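Local structure of chitooligosaccharide oxidase (Gibberella zeae, 6Y0R) at residues A[52-55]-A[56-59]. The protein oxidises the C1 hydroxyl of chitooligosaccharides to the lactone, passing the electrons through a bicovalently bound FAD to molecular oxygen, which becomes hydrogen peroxide. Sequence-based numbering, arbitrary orientation.
Sequences AYNL and RLPF. With FAD (flavin-adenine dinucleotide), chain B.
The amide of N54 and the guanidinium of R56 stand 75° apart, and L57 CG packs against one face of the guanidinium, 4.0 Å from its plane and over its centre. The R56 side chain is extended through chi1 and chi2, and the bend at chi3 (69°) brings the guanidinium beside L57. On the flavin side, the Y53 ring meets the C8M methyl of FAD obliquely, CE2 to C8M 3.5 Å. N54 through L57 form a type I beta turn in the loop between helix 44-50 and strand 63-65. It is closed by L57 N to N54 O at 3.0 Å, and an Asx turn, R56 N to N54 OD1, also 3.0 Å and fairly straight, is laid on it. A chi1 of -168° puts the N54 amide beside its own carbonyl carbon, from where OD1 reaches forward to R56 N; that N-H comes from above the carbonyl plane, and R56 CB packs against the same oxygen at 3.3 Å. Before the turn, A52 CB lies against L57 O, across the loop, and one water accepts from both A52 N and F59 N. Y53, of the FAD pocket, is the residue just before the turn. With OD1 accepting from R56 N while ND2 donates to F339 O and Y96 O, the orientation of the buried N54 amide is fixed; R56 NE also donates to F339 O, and the loop is thereby tied to strand 338-346.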
loop_
_atom_site.group_PDB
_atom_site.type_symbol
_atom_site.label_atom_id
_atom_site.label_comp_id
_atom_site.label_asym_id
_atom_site.label_seq_id
_atom_site.Cartn_x
_atom_site.Cartn_y
_atom_site.Cartn_z
ATOM N N ALA A 52 -3.034 -0.231 -17.415
ATOM C CA ALA A 52 -2.461 0.082 -16.083
ATOM C C ALA A 52 -3.280 1.191 -15.442
ATOM O O ALA A 52 -3.806 2.089 -16.127
ATOM C CB ALA A 52 -1.017 0.427 -16.226
ATOM N N TYR A 53 -3.416 1.119 -14.119
ATOM C CA TYR A 53 -4.127 2.151 -13.339
ATOM C C TYR A 53 -3.517 3.515 -13.625
ATOM O O TYR A 53 -4.217 4.496 -13.911
ATOM C CB TYR A 53 -3.966 1.819 -11.851
ATOM C CG TYR A 53 -4.424 2.927 -10.954
ATOM C CD1 TYR A 53 -5.761 3.247 -10.879
ATOM C CD2 TYR A 53 -3.541 3.624 -10.157
ATOM C CE1 TYR A 53 -6.210 4.276 -10.070
ATOM C CE2 TYR A 53 -3.977 4.650 -9.336
ATOM C CZ TYR A 53 -5.310 4.980 -9.307
ATOM O OH TYR A 53 -5.781 5.957 -8.470
ATOM N N ASN A 54 -2.197 3.617 -13.546
ATOM C CA ASN A 54 -1.491 4.895 -13.768
ATOM C C ASN A 54 -1.305 5.116 -15.279
ATOM O O ASN A 54 -0.575 4.356 -15.894
ATOM C CB ASN A 54 -0.130 4.981 -13.069
ATOM C CG ASN A 54 0.466 6.370 -13.054
ATOM O OD1 ASN A 54 -0.027 7.288 -13.741
ATOM N ND2 ASN A 54 1.477 6.569 -12.216
ATOM N N LEU A 55 -2.008 6.099 -15.839
ATOM C CA LEU A 55 -1.942 6.437 -17.293
ATOM C C LEU A 55 -0.543 6.918 -17.672
ATOM O O LEU A 55 -0.169 6.858 -18.882
ATOM C CB LEU A 55 -3.018 7.501 -17.557
ATOM C CG LEU A 55 -4.445 7.014 -17.284
ATOM C CD1 LEU A 55 -5.473 8.135 -17.441
ATOM C CD2 LEU A 55 -4.781 5.848 -18.192
ATOM N N ARG A 56 0.270 7.327 -16.702
ATOM C CA ARG A 56 1.676 7.693 -16.985
ATOM C C ARG A 56 2.521 6.463 -17.349
ATOM O O ARG A 56 3.586 6.650 -17.984
ATOM C CB ARG A 56 2.285 8.418 -15.786
ATOM C CG ARG A 56 3.617 9.085 -16.086
ATOM C CD ARG A 56 4.140 9.841 -14.908
ATOM N NE ARG A 56 4.568 8.970 -13.792
ATOM C CZ ARG A 56 5.739 8.371 -13.713
ATOM N NH1 ARG A 56 6.029 7.644 -12.643
ATOM N NH2 ARG A 56 6.616 8.437 -14.712
ATOM N N LEU A 57 2.130 5.260 -16.937
ATOM C CA LEU A 57 2.961 4.026 -17.019
ATOM C C LEU A 57 2.150 2.833 -17.510
ATOM O O LEU A 57 1.994 1.778 -16.862
ATOM C CB LEU A 57 3.598 3.788 -15.652
ATOM C CG LEU A 57 4.650 4.795 -15.220
ATOM C CD1 LEU A 57 5.111 4.496 -13.798
ATOM C CD2 LEU A 57 5.857 4.772 -16.129
ATOM N N PRO A 58 1.710 2.911 -18.793
ATOM C CA PRO A 58 1.159 1.742 -19.455
ATOM C C PRO A 58 2.265 0.759 -19.860
ATOM O O PRO A 58 3.414 1.178 -20.132
ATOM C CB PRO A 58 0.518 2.369 -20.724
ATOM C CG PRO A 58 1.440 3.493 -21.020
ATOM C CD PRO A 58 1.787 4.100 -19.658
ATOM N N PHE A 59 1.936 -0.523 -19.857
ATOM C CA PHE A 59 2.844 -1.618 -20.275
ATOM C C PHE A 59 2.027 -2.652 -21.041
ATOM O O PHE A 59 0.796 -2.727 -20.888
ATOM C CB PHE A 59 3.614 -2.226 -19.100
ATOM C CG PHE A 59 4.601 -1.301 -18.449
ATOM C CD1 PHE A 59 5.748 -0.888 -19.124
ATOM C CD2 PHE A 59 4.409 -0.811 -17.152
ATOM C CE1 PHE A 59 6.630 0.005 -18.562
ATOM C CE2 PHE A 59 5.306 0.090 -16.599
ATOM C CZ PHE A 59 6.432 0.487 -17.280
HETATM P PA FAD B . -1.203 -4.537 -8.143
HETATM O O1A FAD B . -0.719 -3.519 -9.093
HETATM O O2A FAD B . -2.106 -5.610 -8.604
HETATM O O5B FAD B . 0.022 -5.238 -7.407
HETATM C C5B FAD B . 0.950 -4.504 -6.607
HETATM C C4B FAD B . 2.227 -5.310 -6.451
HETATM O O4B FAD B . 1.939 -6.535 -5.731
HETATM C C3B FAD B . 2.924 -5.788 -7.741
HETATM O O3B FAD B . 4.329 -5.972 -7.523
HETATM C C2B FAD B . 2.267 -7.140 -7.981
HETATM O O2B FAD B . 2.997 -8.011 -8.849
HETATM C C1B FAD B . 2.169 -7.659 -6.572
HETATM N N9A FAD B . 1.101 -8.622 -6.352
HETATM C C8A FAD B . -0.243 -8.361 -6.398
HETATM N N7A FAD B . -0.977 -9.441 -6.158
HETATM C C5A FAD B . -0.049 -10.456 -5.955
HETATM C C6A FAD B . -0.192 -11.827 -5.671
HETATM N N6A FAD B . -1.392 -12.387 -5.501
HETATM N N1A FAD B . 0.933 -12.587 -5.558
HETATM C C2A FAD B . 2.116 -11.973 -5.758
HETATM N N3A FAD B . 2.372 -10.685 -6.005
HETATM C C4A FAD B . 1.238 -9.966 -6.099
HETATM N N1 FAD B . -1.912 2.014 0.377
HETATM C C2 FAD B . -2.026 2.032 1.714
HETATM O O2 FAD B . -1.181 1.407 2.452
HETATM N N3 FAD B . -3.074 2.692 2.291
HETATM C C4 FAD B . -4.045 3.369 1.570
HETATM O O4 FAD B . -4.982 3.938 2.155
HETATM C C4X FAD B . -3.953 3.355 0.158
HETATM N N5 FAD B . -4.903 3.948 -0.570
HETATM C C5X FAD B . -4.852 3.797 -1.938
HETATM C C6 FAD B . -5.890 4.351 -2.734
HETATM C C7 FAD B . -5.862 4.241 -4.114
HETATM C C7M FAD B . -6.958 4.859 -4.961
HETATM C C8 FAD B . -4.791 3.492 -4.755
HETATM C C8M FAD B . -4.751 3.220 -6.245
HETATM C C9 FAD B . -3.749 2.987 -3.949
HETATM C C9A FAD B . -3.761 3.134 -2.555
HETATM N N10 FAD B . -2.737 2.585 -1.765
HETATM C C10 FAD B . -2.814 2.645 -0.368
HETATM C "C1'" FAD B . -1.576 1.915 -2.359
HETATM C "C2'" FAD B . -1.800 0.406 -2.467
HETATM O "O2'" FAD B . -1.646 -0.221 -1.192
HETATM C "C3'" FAD B . -0.791 -0.142 -3.443
HETATM O "O3'" FAD B . -1.050 0.524 -4.700
HETATM C "C4'" FAD B . -0.935 -1.661 -3.556
HETATM O "O4'" FAD B . 0.307 -2.283 -3.933
HETATM C "C5'" FAD B . -2.003 -1.982 -4.563
HETATM O "O5'" FAD B . -2.310 -3.389 -4.558
HETATM P P FAD B . -3.041 -3.978 -5.836
HETATM O O1P FAD B . -3.273 -5.426 -5.615
HETATM O O2P FAD B . -4.203 -3.148 -6.242
HETATM O O3P FAD B . -1.923 -3.693 -6.975
HETATM O O HOH W 1 -1.237 -0.534 -19.712
#